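Local coordinates for protein P35 antigen (Borrelia burgdorferi, PDB 4ALY) that is a lipoprotein on the outer surface of the Lyme disease spirochaete, needed for infection to follow the bite of a tick, at residues S154-S157 and N161-G164; D81-I86 and A186-V191; N100-M105 and M134-L139; I171-S176 and S250-A255. All blocks are in the same frame, centred on the assembly; numbering follows the deposited sequence.

In the fold
All four contacts belong to one chain folded as a bundle of helices without strands, and helix 163-189 runs through three of them. Its start takes part in contact 1, its middle in contact 4 and its last turn in contact 2. Contacts 1 and 2 lie on opposite sides of the chain's centre, their centres about 36 Å apart; the centre of contact 4 is about 14 Å from that of contact 1 and about 26 Å from that of contact 2. Contact 3 joins loop 100-105 to helix 129-137 and touches contact 4, where M134 packs on F175. Along the chain contacts 2 and 4 interleave, so parts far apart in sequence meet on the same long helix.

Contact 1: residues S154-S157 and N161-G164; sequences SKLS and NYRG
R163 runs its side chain past S157, the last residue of helix 143-157, and grips its carbonyl oxygen. Its CB starts 4.0 Å from S157 O, and CG and CD then run past S157 OG, CD at 3.8 Å from it. With CG anti to the backbone N (chi1 171°) and the chain bent at chi3, NE and NH2 are brought side-on to a single carbonyl oxygen. NE reaches S157 O at 2.8 Å on a lone pair in the carbonyl plane; NH2 reaches the same S157 O at 2.7 Å, nearly head-on to the carbonyl. That oxygen lies only 6° out of the guanidinium plane, so the two bonds hold the group against rotation. The fold here is a short connection between consecutive helices, 143-157 and 163-189, with three residues between the segments: R163, in the first turn of the second, closes on the C-terminal carbonyl of the first, where its positive charge probably suits the helix dipole. The bond from R163 NE to S157 OG is weak; the hydroxyl's main partner is E108 O. Next to this grip, L156 CD2 packs on Y162 CB at 4.0 Å, the two side chains crossing at about a right angle. L156 also packs on V241, N245 and L248 of helix 241-250, and the tyrosine OH bonds to S242 OG on that helix.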
loop_
_atom_site.group_PDB
_atom_site.type_symbol
_atom_site.label_atom_id
_atom_site.label_comp_id
_atom_site.label_asym_id
_atom_site.label_seq_id
_atom_site.Cartn_x
_atom_site.Cartn_y
_atom_site.Cartn_z
ATOM N N SER A 154 10.734 -10.222 -9.986
ATOM C CA SER A 154 11.210 -10.088 -11.339
ATOM C C SER A 154 11.347 -11.472 -11.939
ATOM O O SER A 154 11.328 -11.623 -13.180
ATOM C CB SER A 154 12.614 -9.509 -11.337
ATOM O OG SER A 154 12.591 -8.117 -11.234
ATOM N N LYS A 155 11.531 -12.486 -11.105
ATOM C CA LYS A 155 11.698 -13.822 -11.670
ATOM C C LYS A 155 10.340 -14.245 -12.233
ATOM O O LYS A 155 10.298 -14.813 -13.315
ATOM C CB LYS A 155 12.241 -14.808 -10.663
ATOM C CG LYS A 155 13.712 -14.564 -10.333
ATOM C CD LYS A 155 14.279 -15.788 -9.645
ATOM C CE LYS A 155 15.763 -15.916 -9.941
ATOM N NZ LYS A 155 16.345 -16.807 -8.916
ATOM N N LEU A 156 9.249 -13.897 -11.520
ATOM C CA LEU A 156 7.889 -14.161 -11.958
ATOM C C LEU A 156 7.454 -13.242 -13.095
ATOM O O LEU A 156 6.783 -13.673 -14.022
ATOM C CB LEU A 156 6.910 -13.951 -10.809
ATOM C CG LEU A 156 6.871 -14.969 -9.691
ATOM C CD1 LEU A 156 6.015 -14.488 -8.505
ATOM C CD2 LEU A 156 6.432 -16.353 -10.245
ATOM N N SER A 157 7.791 -11.968 -13.021
ATOM C CA SER A 157 7.342 -11.035 -14.041
ATOM C C SER A 157 7.968 -11.359 -15.436
ATOM O O SER A 157 7.403 -11.054 -16.499
ATOM C CB SER A 157 7.628 -9.606 -13.578
ATOM O OG SER A 157 7.131 -8.620 -14.502
ATOM N N ASN A 161 2.661 -15.487 -18.109
ATOM C CA ASN A 161 1.538 -16.055 -17.325
ATOM C C ASN A 161 1.550 -15.664 -15.893
ATOM O O ASN A 161 0.504 -15.738 -15.237
ATOM C CB ASN A 161 1.511 -17.561 -17.315
ATOM C CG ASN A 161 1.328 -18.062 -18.637
ATOM O OD1 ASN A 161 2.321 -18.379 -19.323
ATOM N ND2 ASN A 161 0.093 -17.924 -19.125
ATOM N N TYR A 162 2.720 -15.292 -15.368
ATOM C CA TYR A 162 2.746 -14.936 -13.916
ATOM C C TYR A 162 2.819 -13.431 -13.661
ATOM O O TYR A 162 2.742 -13.003 -12.541
ATOM C CB TYR A 162 3.883 -15.658 -13.249
ATOM C CG TYR A 162 3.816 -17.129 -13.477
ATOM C CD1 TYR A 162 2.585 -17.812 -13.441
ATOM C CD2 TYR A 162 4.953 -17.849 -13.753
ATOM C CE1 TYR A 162 2.531 -19.165 -13.635
ATOM C CE2 TYR A 162 4.908 -19.195 -13.990
ATOM C CZ TYR A 162 3.698 -19.842 -13.909
ATOM O OH TYR A 162 3.672 -21.211 -14.075
ATOM N N ARG A 163 2.951 -12.637 -14.709
ATOM C CA ARG A 163 3.142 -11.190 -14.534
ATOM C C ARG A 163 1.898 -10.516 -13.956
ATOM O O ARG A 163 2.009 -9.551 -13.168
ATOM C CB ARG A 163 3.528 -10.549 -15.859
ATOM C CG ARG A 163 3.544 -9.033 -15.882
ATOM C CD ARG A 163 4.293 -8.507 -17.072
ATOM N NE ARG A 163 5.493 -9.276 -17.403
ATOM C CZ ARG A 163 5.943 -9.410 -18.670
ATOM N NH1 ARG A 163 5.309 -8.830 -19.667
ATOM N NH2 ARG A 163 7.014 -10.103 -18.960
ATOM N N GLY A 164 0.714 -11.041 -14.281
ATOM C CA GLY A 164 -0.548 -10.444 -13.793
ATOM C C GLY A 164 -0.581 -10.439 -12.284
ATOM O O GLY A 164 -0.900 -9.402 -11.637
#

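Contact 2: residues D81-I86 and A186-V191; sequences DRSENI and AKILNV
L189 and S83 meet where helix 163-189 ends against helix 70-95, a contact of side-chain packing between the two. L189 CG sits 3.8 Å from S83 CB, and the two methyls part from there to different neighbours. L189 CD1 lies against the backbone at S83 O (3.7 Å), while CD2 turns toward the next residue and comes 3.4 Å from E84 OE1. With CG on the backbone N side of the leucine (chi1 -65°) and chi2 extended, both methyls are presented to the facing helix.

E84 begins by pointing away from L189 and then doubles back. Its CG is anti to the backbone N (chi1 -156°), and a bend at chi2 (65°) brings the carboxylate oxygen OE1 up to the CD2 methyl, the two side chains crossing at about a right angle. Here a polar oxygen rests against a methyl group, so the glutamate adds van der Waals contact at the border of the patch.

S83 OG is directed at I188, lying 3.6 Å from both I188 CG2 and I188 CD1, so the hydroxyl fits between the two branches of the isoleucine. Its hydrogen-bonding need is met within its own helix, by I79 O one turn back. The small serine is consistent with the close approach of the two backbones, S83 CA lying 6.8 Å from L189 CA.

Helix 200-233 covers one flank, its F210 touching both S83 and I188, and L275, at the end of helix 254-275, also packs on I188.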
loop_
_atom_site.group_PDB
_atom_site.type_symbol
_atom_site.label_atom_id
_atom_site.label_comp_id
_atom_site.label_asym_id
_atom_site.label_seq_id
_atom_site.Cartn_x
_atom_site.Cartn_y
_atom_site.Cartn_z
ATOM N N ASP A 81 -2.554 13.211 15.296
ATOM C CA ASP A 81 -1.195 12.726 15.263
ATOM C C ASP A 81 -1.030 11.634 14.158
ATOM O O ASP A 81 -0.196 11.813 13.272
ATOM C CB ASP A 81 -0.710 12.206 16.633
ATOM C CG ASP A 81 -0.708 13.283 17.727
ATOM O OD1 ASP A 81 -0.871 14.513 17.418
ATOM O OD2 ASP A 81 -0.587 12.880 18.915
ATOM N N ARG A 82 -1.827 10.547 14.215
ATOM C CA ARG A 82 -1.871 9.529 13.185
ATOM C C ARG A 82 -1.960 10.092 11.736
ATOM O O ARG A 82 -1.133 9.712 10.897
ATOM C CB ARG A 82 -2.909 8.439 13.493
ATOM C CG ARG A 82 -2.378 7.370 14.457
ATOM C CD ARG A 82 -3.417 6.336 14.945
ATOM N NE ARG A 82 -3.336 5.062 14.196
ATOM C CZ ARG A 82 -3.065 3.865 14.729
ATOM N NH1 ARG A 82 -2.875 3.760 16.038
ATOM N NH2 ARG A 82 -3.005 2.776 13.957
ATOM N N SER A 83 -2.865 11.039 11.476
ATOM C CA SER A 83 -2.967 11.744 10.152
ATOM C C SER A 83 -1.759 12.632 9.793
ATOM O O SER A 83 -1.355 12.742 8.623
ATOM C CB SER A 83 -4.215 12.648 10.061
ATOM O OG SER A 83 -5.407 11.921 10.216
ATOM N N GLU A 84 -1.205 13.290 10.801
ATOM C CA GLU A 84 -0.046 14.135 10.600
ATOM C C GLU A 84 1.104 13.222 10.258
ATOM O O GLU A 84 1.728 13.446 9.246
ATOM C CB GLU A 84 0.287 14.967 11.847
ATOM C CG GLU A 84 1.056 16.223 11.534
ATOM C CD GLU A 84 0.248 17.204 10.698
ATOM O OE1 GLU A 84 -0.862 17.579 11.150
ATOM O OE2 GLU A 84 0.731 17.607 9.605
ATOM N N ASN A 85 1.354 12.197 11.081
ATOM C CA ASN A 85 2.454 11.249 10.860
ATOM C C ASN A 85 2.493 10.606 9.428
ATOM O O ASN A 85 3.572 10.527 8.799
ATOM C CB ASN A 85 2.510 10.221 11.972
ATOM C CG ASN A 85 3.729 9.327 11.898
ATOM O OD1 ASN A 85 4.878 9.797 11.823
ATOM N ND2 ASN A 85 3.499 8.013 11.948
ATOM N N ILE A 86 1.319 10.293 8.867
ATOM C CA ILE A 86 1.255 9.698 7.565
ATOM C C ILE A 86 1.610 10.670 6.466
ATOM O O ILE A 86 2.348 10.308 5.528
ATOM C CB ILE A 86 -0.093 8.995 7.355
ATOM C CG1 ILE A 86 -0.064 7.695 8.166
ATOM C CG2 ILE A 86 -0.395 8.724 5.883
ATOM C CD1 ILE A 86 -1.442 7.101 8.347
ATOM N N ALA A 186 -5.343 13.032 4.411
ATOM C CA ALA A 186 -5.522 14.327 3.758
ATOM C C ALA A 186 -6.965 14.794 3.934
ATOM O O ALA A 186 -7.191 15.970 4.238
ATOM C CB ALA A 186 -5.133 14.275 2.268
ATOM N N LYS A 187 -7.927 13.880 3.746
ATOM C CA LYS A 187 -9.325 14.167 4.073
ATOM C C LYS A 187 -9.514 14.761 5.470
ATOM O O LYS A 187 -10.138 15.799 5.612
ATOM C CB LYS A 187 -10.217 12.936 3.868
ATOM C CG LYS A 187 -10.658 12.828 2.420
ATOM C CD LYS A 187 -11.391 11.543 2.102
ATOM C CE LYS A 187 -12.018 11.789 0.727
ATOM N NZ LYS A 187 -12.342 10.573 -0.063
ATOM N N ILE A 188 -8.962 14.099 6.484
ATOM C CA ILE A 188 -9.157 14.465 7.884
ATOM C C ILE A 188 -8.507 15.808 8.189
ATOM O O ILE A 188 -9.159 16.683 8.766
ATOM C CB ILE A 188 -8.576 13.389 8.855
ATOM C CG1 ILE A 188 -9.420 12.112 8.814
ATOM C CG2 ILE A 188 -8.366 13.948 10.279
ATOM C CD1 ILE A 188 -8.899 11.039 9.740
ATOM N N LEU A 189 -7.226 15.958 7.829
ATOM C CA LEU A 189 -6.476 17.213 8.023
ATOM C C LEU A 189 -7.061 18.395 7.250
ATOM O O LEU A 189 -6.937 19.546 7.670
ATOM C CB LEU A 189 -5.019 17.035 7.643
ATOM C CG LEU A 189 -4.100 16.101 8.420
ATOM C CD1 LEU A 189 -2.798 16.014 7.626
ATOM C CD2 LEU A 189 -3.813 16.572 9.848
ATOM N N ASN A 190 -7.724 18.126 6.137
ATOM C CA ASN A 190 -8.387 19.208 5.406
ATOM C C ASN A 190 -9.616 19.779 6.137
ATOM O O ASN A 190 -10.247 20.728 5.652
ATOM C CB ASN A 190 -8.765 18.796 3.990
ATOM C CG ASN A 190 -8.734 19.971 3.031
ATOM O OD1 ASN A 190 -9.704 20.232 2.311
ATOM N ND2 ASN A 190 -7.610 20.701 3.022
ATOM N N VAL A 191 -9.948 19.188 7.292
ATOM C CA VAL A 191 -11.035 19.673 8.133
ATOM C C VAL A 191 -10.616 19.610 9.570
ATOM O O VAL A 191 -11.445 19.424 10.444
ATOM C CB VAL A 191 -12.401 18.970 7.892
ATOM C CG1 VAL A 191 -12.982 19.386 6.541
ATOM C CG2 VAL A 191 -12.328 17.442 8.027
#

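Contact 3: residues N100-M105 and M134-L139; sequences NDQFGM and MLYTSL
F103 sets the edge of its ring over one face of Y136, a T-shaped aromatic pair. The planes stand at 89° and the ring centroids are 5.2 Å apart. The leading atom is F103 CD2, which comes down 3.8 Å from Y136 CZ, toward the rim of the tyrosine ring at its hydroxyl end; F103 CE2 follows beside it, 4.1 Å from Y136 CE2. In such a pair the slightly positive ring hydrogens of the phenylalanine face the electron-rich face of the tyrosine.

Both rings are carried on side chains with CG anti to the carbonyl carbon, chi1 -71° in F103 and -58° in Y136, and both CB atoms already lead toward the partner segment. That reach is needed, because the backbones stay well apart, with F103 CA 9.4 Å from Y136 CA.

The tyrosine oxygen goes further, up to the loop itself: Y136 OH lies 3.6 Å from Q102 CB, a packing contact with the aliphatic start of the glutamine. The hydroxyl finds its polar partner in E98, bonding to OE1 a little earlier in the same loop. The glutamine amide leads off elsewhere, NE2 bonding to D124 O. On the loop side, M105 N bonds to Q102 O at 3.0 Å, closing a type I' turn with F103 and G104 at its corners.

F110 of helix 106-110 packs on both Q102 and Y136, and I146 of helix 143-157 touches the side chains of both F103 and Y136, so the aromatic pair fills the join between loop 100-105, helix 129-137 and these two helices.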
loop_
_atom_site.group_PDB
_atom_site.type_symbol
_atom_site.label_atom_id
_atom_site.label_comp_id
_atom_site.label_asym_id
_atom_site.label_seq_id
_atom_site.Cartn_x
_atom_site.Cartn_y
_atom_site.Cartn_z
ATOM N N ASN A 100 17.683 5.112 -11.095
ATOM C CA ASN A 100 17.106 4.991 -12.440
ATOM C C ASN A 100 16.558 3.594 -12.561
ATOM O O ASN A 100 15.619 3.385 -13.275
ATOM C CB ASN A 100 18.159 5.133 -13.565
ATOM C CG ASN A 100 18.808 6.512 -13.576
ATOM O OD1 ASN A 100 18.160 7.497 -13.220
ATOM N ND2 ASN A 100 20.121 6.590 -13.978
ATOM N N ASP A 101 17.202 2.641 -11.892
ATOM C CA ASP A 101 16.754 1.283 -11.951
ATOM C C ASP A 101 15.527 0.981 -11.027
ATOM O O ASP A 101 15.126 -0.167 -10.900
ATOM C CB ASP A 101 17.923 0.301 -11.841
ATOM C CG ASP A 101 18.302 -0.071 -10.382
ATOM O OD1 ASP A 101 17.902 0.601 -9.387
ATOM O OD2 ASP A 101 19.095 -1.051 -10.270
ATOM N N GLN A 102 14.910 2.014 -10.454
ATOM C CA GLN A 102 13.700 1.846 -9.608
ATOM C C GLN A 102 13.825 0.698 -8.630
ATOM O O GLN A 102 12.936 -0.195 -8.504
ATOM C CB GLN A 102 12.453 1.789 -10.487
ATOM C CG GLN A 102 12.407 3.063 -11.297
ATOM C CD GLN A 102 11.352 3.087 -12.365
ATOM O OE1 GLN A 102 10.700 2.070 -12.679
ATOM N NE2 GLN A 102 11.116 4.284 -12.891
ATOM N N PHE A 103 14.954 0.711 -7.919
ATOM C CA PHE A 103 15.250 -0.274 -6.890
ATOM C C PHE A 103 15.276 -1.655 -7.480
ATOM O O PHE A 103 14.904 -2.657 -6.807
ATOM C CB PHE A 103 14.306 -0.155 -5.697
ATOM C CG PHE A 103 14.566 1.073 -4.872
ATOM C CD1 PHE A 103 15.787 1.230 -4.232
ATOM C CD2 PHE A 103 13.618 2.044 -4.705
ATOM C CE1 PHE A 103 16.063 2.355 -3.471
ATOM C CE2 PHE A 103 13.888 3.198 -3.928
ATOM C CZ PHE A 103 15.134 3.344 -3.321
ATOM N N GLY A 104 15.827 -1.731 -8.698
ATOM C CA GLY A 104 16.045 -3.033 -9.355
ATOM C C GLY A 104 14.781 -3.502 -10.081
ATOM O O GLY A 104 14.822 -4.439 -10.874
ATOM N N MET A 105 13.663 -2.831 -9.843
ATOM C CA MET A 105 12.413 -3.319 -10.309
ATOM C C MET A 105 12.038 -2.874 -11.723
ATOM O O MET A 105 11.096 -3.372 -12.317
ATOM C CB MET A 105 11.332 -2.910 -9.325
ATOM C CG MET A 105 11.332 -3.778 -8.094
ATOM S SD MET A 105 10.157 -3.175 -6.839
ATOM C CE MET A 105 8.917 -4.314 -7.341
ATOM N N MET A 134 4.461 5.715 -3.387
ATOM C CA MET A 134 3.439 5.154 -2.444
ATOM C C MET A 134 3.700 3.658 -2.315
ATOM O O MET A 134 3.660 3.105 -1.251
ATOM C CB MET A 134 2.032 5.430 -2.947
ATOM C CG MET A 134 1.273 6.515 -2.195
ATOM S SD MET A 134 0.027 7.244 -3.257
ATOM C CE MET A 134 -0.293 8.841 -2.484
ATOM N N LEU A 135 4.041 2.992 -3.401
ATOM C CA LEU A 135 4.357 1.604 -3.268
ATOM C C LEU A 135 5.583 1.394 -2.307
ATOM O O LEU A 135 5.586 0.458 -1.494
ATOM C CB LEU A 135 4.666 1.044 -4.638
ATOM C CG LEU A 135 5.115 -0.406 -4.677
ATOM C CD1 LEU A 135 4.037 -1.355 -4.090
ATOM C CD2 LEU A 135 5.433 -0.716 -6.164
ATOM N N TYR A 136 6.616 2.250 -2.416
ATOM C CA TYR A 136 7.841 2.063 -1.622
ATOM C C TYR A 136 7.528 2.343 -0.146
ATOM O O TYR A 136 7.965 1.611 0.739
ATOM C CB TYR A 136 8.963 3.007 -2.102
ATOM C CG TYR A 136 9.386 2.911 -3.558
ATOM C CD1 TYR A 136 9.373 1.693 -4.251
ATOM C CD2 TYR A 136 9.803 4.043 -4.250
ATOM C CE1 TYR A 136 9.798 1.599 -5.570
ATOM C CE2 TYR A 136 10.178 3.981 -5.582
ATOM C CZ TYR A 136 10.204 2.728 -6.232
ATOM O OH TYR A 136 10.616 2.636 -7.566
ATOM N N THR A 137 6.770 3.405 0.104
ATOM C CA THR A 137 6.276 3.730 1.407
ATOM C C THR A 137 5.453 2.579 2.006
ATOM O O THR A 137 5.505 2.379 3.235
ATOM C CB THR A 137 5.442 5.012 1.326
ATOM O OG1 THR A 137 6.287 6.051 0.831
ATOM C CG2 THR A 137 4.927 5.450 2.651
ATOM N N SER A 138 4.794 1.772 1.157
ATOM C CA SER A 138 3.905 0.728 1.665
ATOM C C SER A 138 4.725 -0.359 2.282
ATOM O O SER A 138 4.222 -1.242 2.997
ATOM C CB SER A 138 2.972 0.195 0.558
ATOM O OG SER A 138 3.586 -0.800 -0.248
ATOM N N LEU A 139 6.003 -0.330 1.960
ATOM C CA LEU A 139 6.947 -1.297 2.522
ATOM C C LEU A 139 7.877 -0.476 3.467
ATOM O O LEU A 139 9.084 -0.786 3.600
ATOM C CB LEU A 139 7.731 -1.992 1.353
ATOM C CG LEU A 139 6.993 -3.056 0.521
ATOM C CD1 LEU A 139 7.509 -3.385 -0.921
ATOM C CD2 LEU A 139 6.861 -4.303 1.382
#

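Contact 4: residues I171-S176 and S250-A255; sequences INRGFS and SKNSRA. With SO4 (sulfate ion), chain C.
R173 takes hold of the side-chain oxygen of N252 with two nitrogens at once. NH2 donates to N252 OD1 at 2.8 Å and NE donates to the same N252 OD1 at 3.1 Å, a side-on grip in which the oxygen stays close to the guanidinium plane. The two approaches differ: NE comes almost in line with the amide C=O, whereas NH2 stands above the amide plane, which is turned 65° from the guanidinium. Bends at chi2 (136°) and chi3 fold the arginine chain so that this flank faces the asparagine.

N252 ND2 donates to L248 O, so both ends of the amide are used, and R173 NH2 also forms a salt bridge with D223, which probably balances the buried charge. K251 O lies 3.1 Å from R173 NH2 but at a poor angle, and the K251 amine goes to E230. S176 OG donates to I171 O at 2.8 Å, on an in-plane lone pair, at the wider pi-type turn 171-175. S253 is the N-cap of helix 254-275, its backbone N in turn taken by Q256 OE1, consistent with a capping box. Beyond it R254 NH2 bonds weakly to a sulfate, probably from the crystallisation liquor, that N245 also holds.

The contact fastens the middle of helix 163-189 to the turn between helices 241-250 and 254-275, with F257 packing on both R173 and N252 and W220 of helix 200-233 against the arginine.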
loop_
_atom_site.group_PDB
_atom_site.type_symbol
_atom_site.label_atom_id
_atom_site.label_comp_id
_atom_site.label_asym_id
_atom_site.label_seq_id
_atom_site.Cartn_x
_atom_site.Cartn_y
_atom_site.Cartn_z
ATOM N N ILE A 171 0.136 -3.535 -6.846
ATOM C CA ILE A 171 -0.712 -2.390 -7.050
ATOM C C ILE A 171 -2.027 -2.469 -6.278
ATOM O O ILE A 171 -2.404 -1.529 -5.590
ATOM C CB ILE A 171 -0.921 -2.199 -8.557
ATOM C CG1 ILE A 171 0.478 -1.868 -9.135
ATOM C CG2 ILE A 171 -2.030 -1.151 -8.810
ATOM C CD1 ILE A 171 0.490 -1.527 -10.601
ATOM N N ASN A 172 -2.698 -3.595 -6.372
ATOM C CA ASN A 172 -4.033 -3.704 -5.817
ATOM C C ASN A 172 -3.941 -4.037 -4.361
ATOM O O ASN A 172 -4.877 -3.696 -3.628
ATOM C CB ASN A 172 -4.817 -4.778 -6.543
ATOM C CG ASN A 172 -5.036 -4.448 -8.020
ATOM O OD1 ASN A 172 -6.149 -4.264 -8.402
ATOM N ND2 ASN A 172 -3.979 -4.333 -8.820
ATOM N N ARG A 173 -2.814 -4.665 -3.944
ATOM C CA ARG A 173 -2.542 -4.837 -2.539
ATOM C C ARG A 173 -1.651 -3.704 -1.934
ATOM O O ARG A 173 -2.177 -2.847 -1.232
ATOM C CB ARG A 173 -2.157 -6.299 -2.097
ATOM C CG ARG A 173 -1.663 -6.324 -0.663
ATOM C CD ARG A 173 -2.089 -7.380 0.373
ATOM N NE ARG A 173 -1.405 -8.637 0.204
ATOM C CZ ARG A 173 -1.007 -9.440 1.192
ATOM N NH1 ARG A 173 -1.173 -9.137 2.473
ATOM N NH2 ARG A 173 -0.417 -10.583 0.866
ATOM N N GLY A 174 -0.341 -3.679 -2.191
ATOM C CA GLY A 174 0.558 -2.779 -1.444
ATOM C C GLY A 174 0.318 -1.321 -1.749
ATOM O O GLY A 174 0.085 -0.499 -0.805
ATOM N N PHE A 175 0.301 -0.981 -3.047
ATOM C CA PHE A 175 -0.024 0.400 -3.419
ATOM C C PHE A 175 -1.388 0.787 -2.809
ATOM O O PHE A 175 -1.505 1.866 -2.186
ATOM C CB PHE A 175 0.028 0.628 -4.916
ATOM C CG PHE A 175 -0.642 1.891 -5.352
ATOM C CD1 PHE A 175 0.059 3.102 -5.370
ATOM C CD2 PHE A 175 -1.966 1.881 -5.749
ATOM C CE1 PHE A 175 -0.573 4.260 -5.778
ATOM C CE2 PHE A 175 -2.626 3.042 -6.133
ATOM C CZ PHE A 175 -1.930 4.238 -6.148
ATOM N N SER A 176 -2.405 -0.079 -2.905
ATOM C CA SER A 176 -3.785 0.434 -2.630
ATOM C C SER A 176 -3.963 0.810 -1.168
ATOM O O SER A 176 -4.660 1.742 -0.858
ATOM C CB SER A 176 -4.825 -0.607 -3.048
ATOM O OG SER A 176 -4.848 -0.689 -4.441
ATOM N N SER A 250 -0.367 -18.308 -2.634
ATOM C CA SER A 250 -0.900 -18.748 -1.356
ATOM C C SER A 250 -1.253 -17.612 -0.373
ATOM O O SER A 250 -2.153 -17.755 0.477
ATOM C CB SER A 250 0.021 -19.827 -0.731
ATOM O OG SER A 250 1.323 -19.343 -0.559
ATOM N N LYS A 251 -0.561 -16.477 -0.500
ATOM C CA LYS A 251 -0.783 -15.315 0.368
ATOM C C LYS A 251 -1.629 -14.283 -0.343
ATOM O O LYS A 251 -1.917 -13.203 0.198
ATOM C CB LYS A 251 0.558 -14.693 0.770
ATOM C CG LYS A 251 1.496 -15.687 1.430
ATOM C CD LYS A 251 2.899 -15.553 0.844
ATOM C CE LYS A 251 3.906 -16.535 1.458
ATOM N NZ LYS A 251 3.722 -16.776 2.920
ATOM N N ASN A 252 -2.010 -14.564 -1.574
ATOM C CA ASN A 252 -2.758 -13.565 -2.292
ATOM C C ASN A 252 -3.832 -14.284 -3.116
ATOM O O ASN A 252 -3.678 -14.421 -4.326
ATOM C CB ASN A 252 -1.815 -12.732 -3.204
ATOM C CG ASN A 252 -0.755 -11.932 -2.418
ATOM O OD1 ASN A 252 -1.051 -10.872 -1.863
ATOM N ND2 ASN A 252 0.473 -12.425 -2.387
ATOM N N SER A 253 -4.909 -14.766 -2.468
ATOM C CA SER A 253 -5.941 -15.545 -3.214
ATOM C C SER A 253 -6.771 -14.516 -3.899
ATOM O O SER A 253 -6.630 -13.350 -3.582
ATOM C CB SER A 253 -6.776 -16.486 -2.326
ATOM O OG SER A 253 -7.629 -15.769 -1.474
ATOM N N ARG A 254 -7.567 -14.920 -4.881
ATOM C CA ARG A 254 -8.409 -14.005 -5.627
ATOM C C ARG A 254 -9.463 -13.380 -4.719
ATOM O O ARG A 254 -9.787 -12.184 -4.829
ATOM C CB ARG A 254 -9.074 -14.729 -6.815
ATOM C CG ARG A 254 -8.173 -14.841 -8.047
ATOM C CD ARG A 254 -8.744 -15.787 -9.092
ATOM N NE ARG A 254 -7.759 -16.433 -9.993
ATOM C CZ ARG A 254 -6.949 -17.468 -9.681
ATOM N NH1 ARG A 254 -6.847 -17.950 -8.439
ATOM N NH2 ARG A 254 -6.187 -18.007 -10.623
ATOM N N ALA A 255 -9.984 -14.168 -3.795
ATOM C CA ALA A 255 -10.963 -13.617 -2.864
ATOM C C ALA A 255 -10.289 -12.606 -1.912
ATOM O O ALA A 255 -10.895 -11.584 -1.535
ATOM C CB ALA A 255 -11.683 -14.722 -2.094
HETATM S S SO4 C . -2.556 -18.650 -10.798
HETATM O O1 SO4 C . -2.763 -17.212 -11.002
HETATM O O2 SO4 C . -3.867 -19.189 -11.112
HETATM O O3 SO4 C . -2.185 -19.067 -9.423
HETATM O O4 SO4 C . -1.462 -19.047 -11.745
#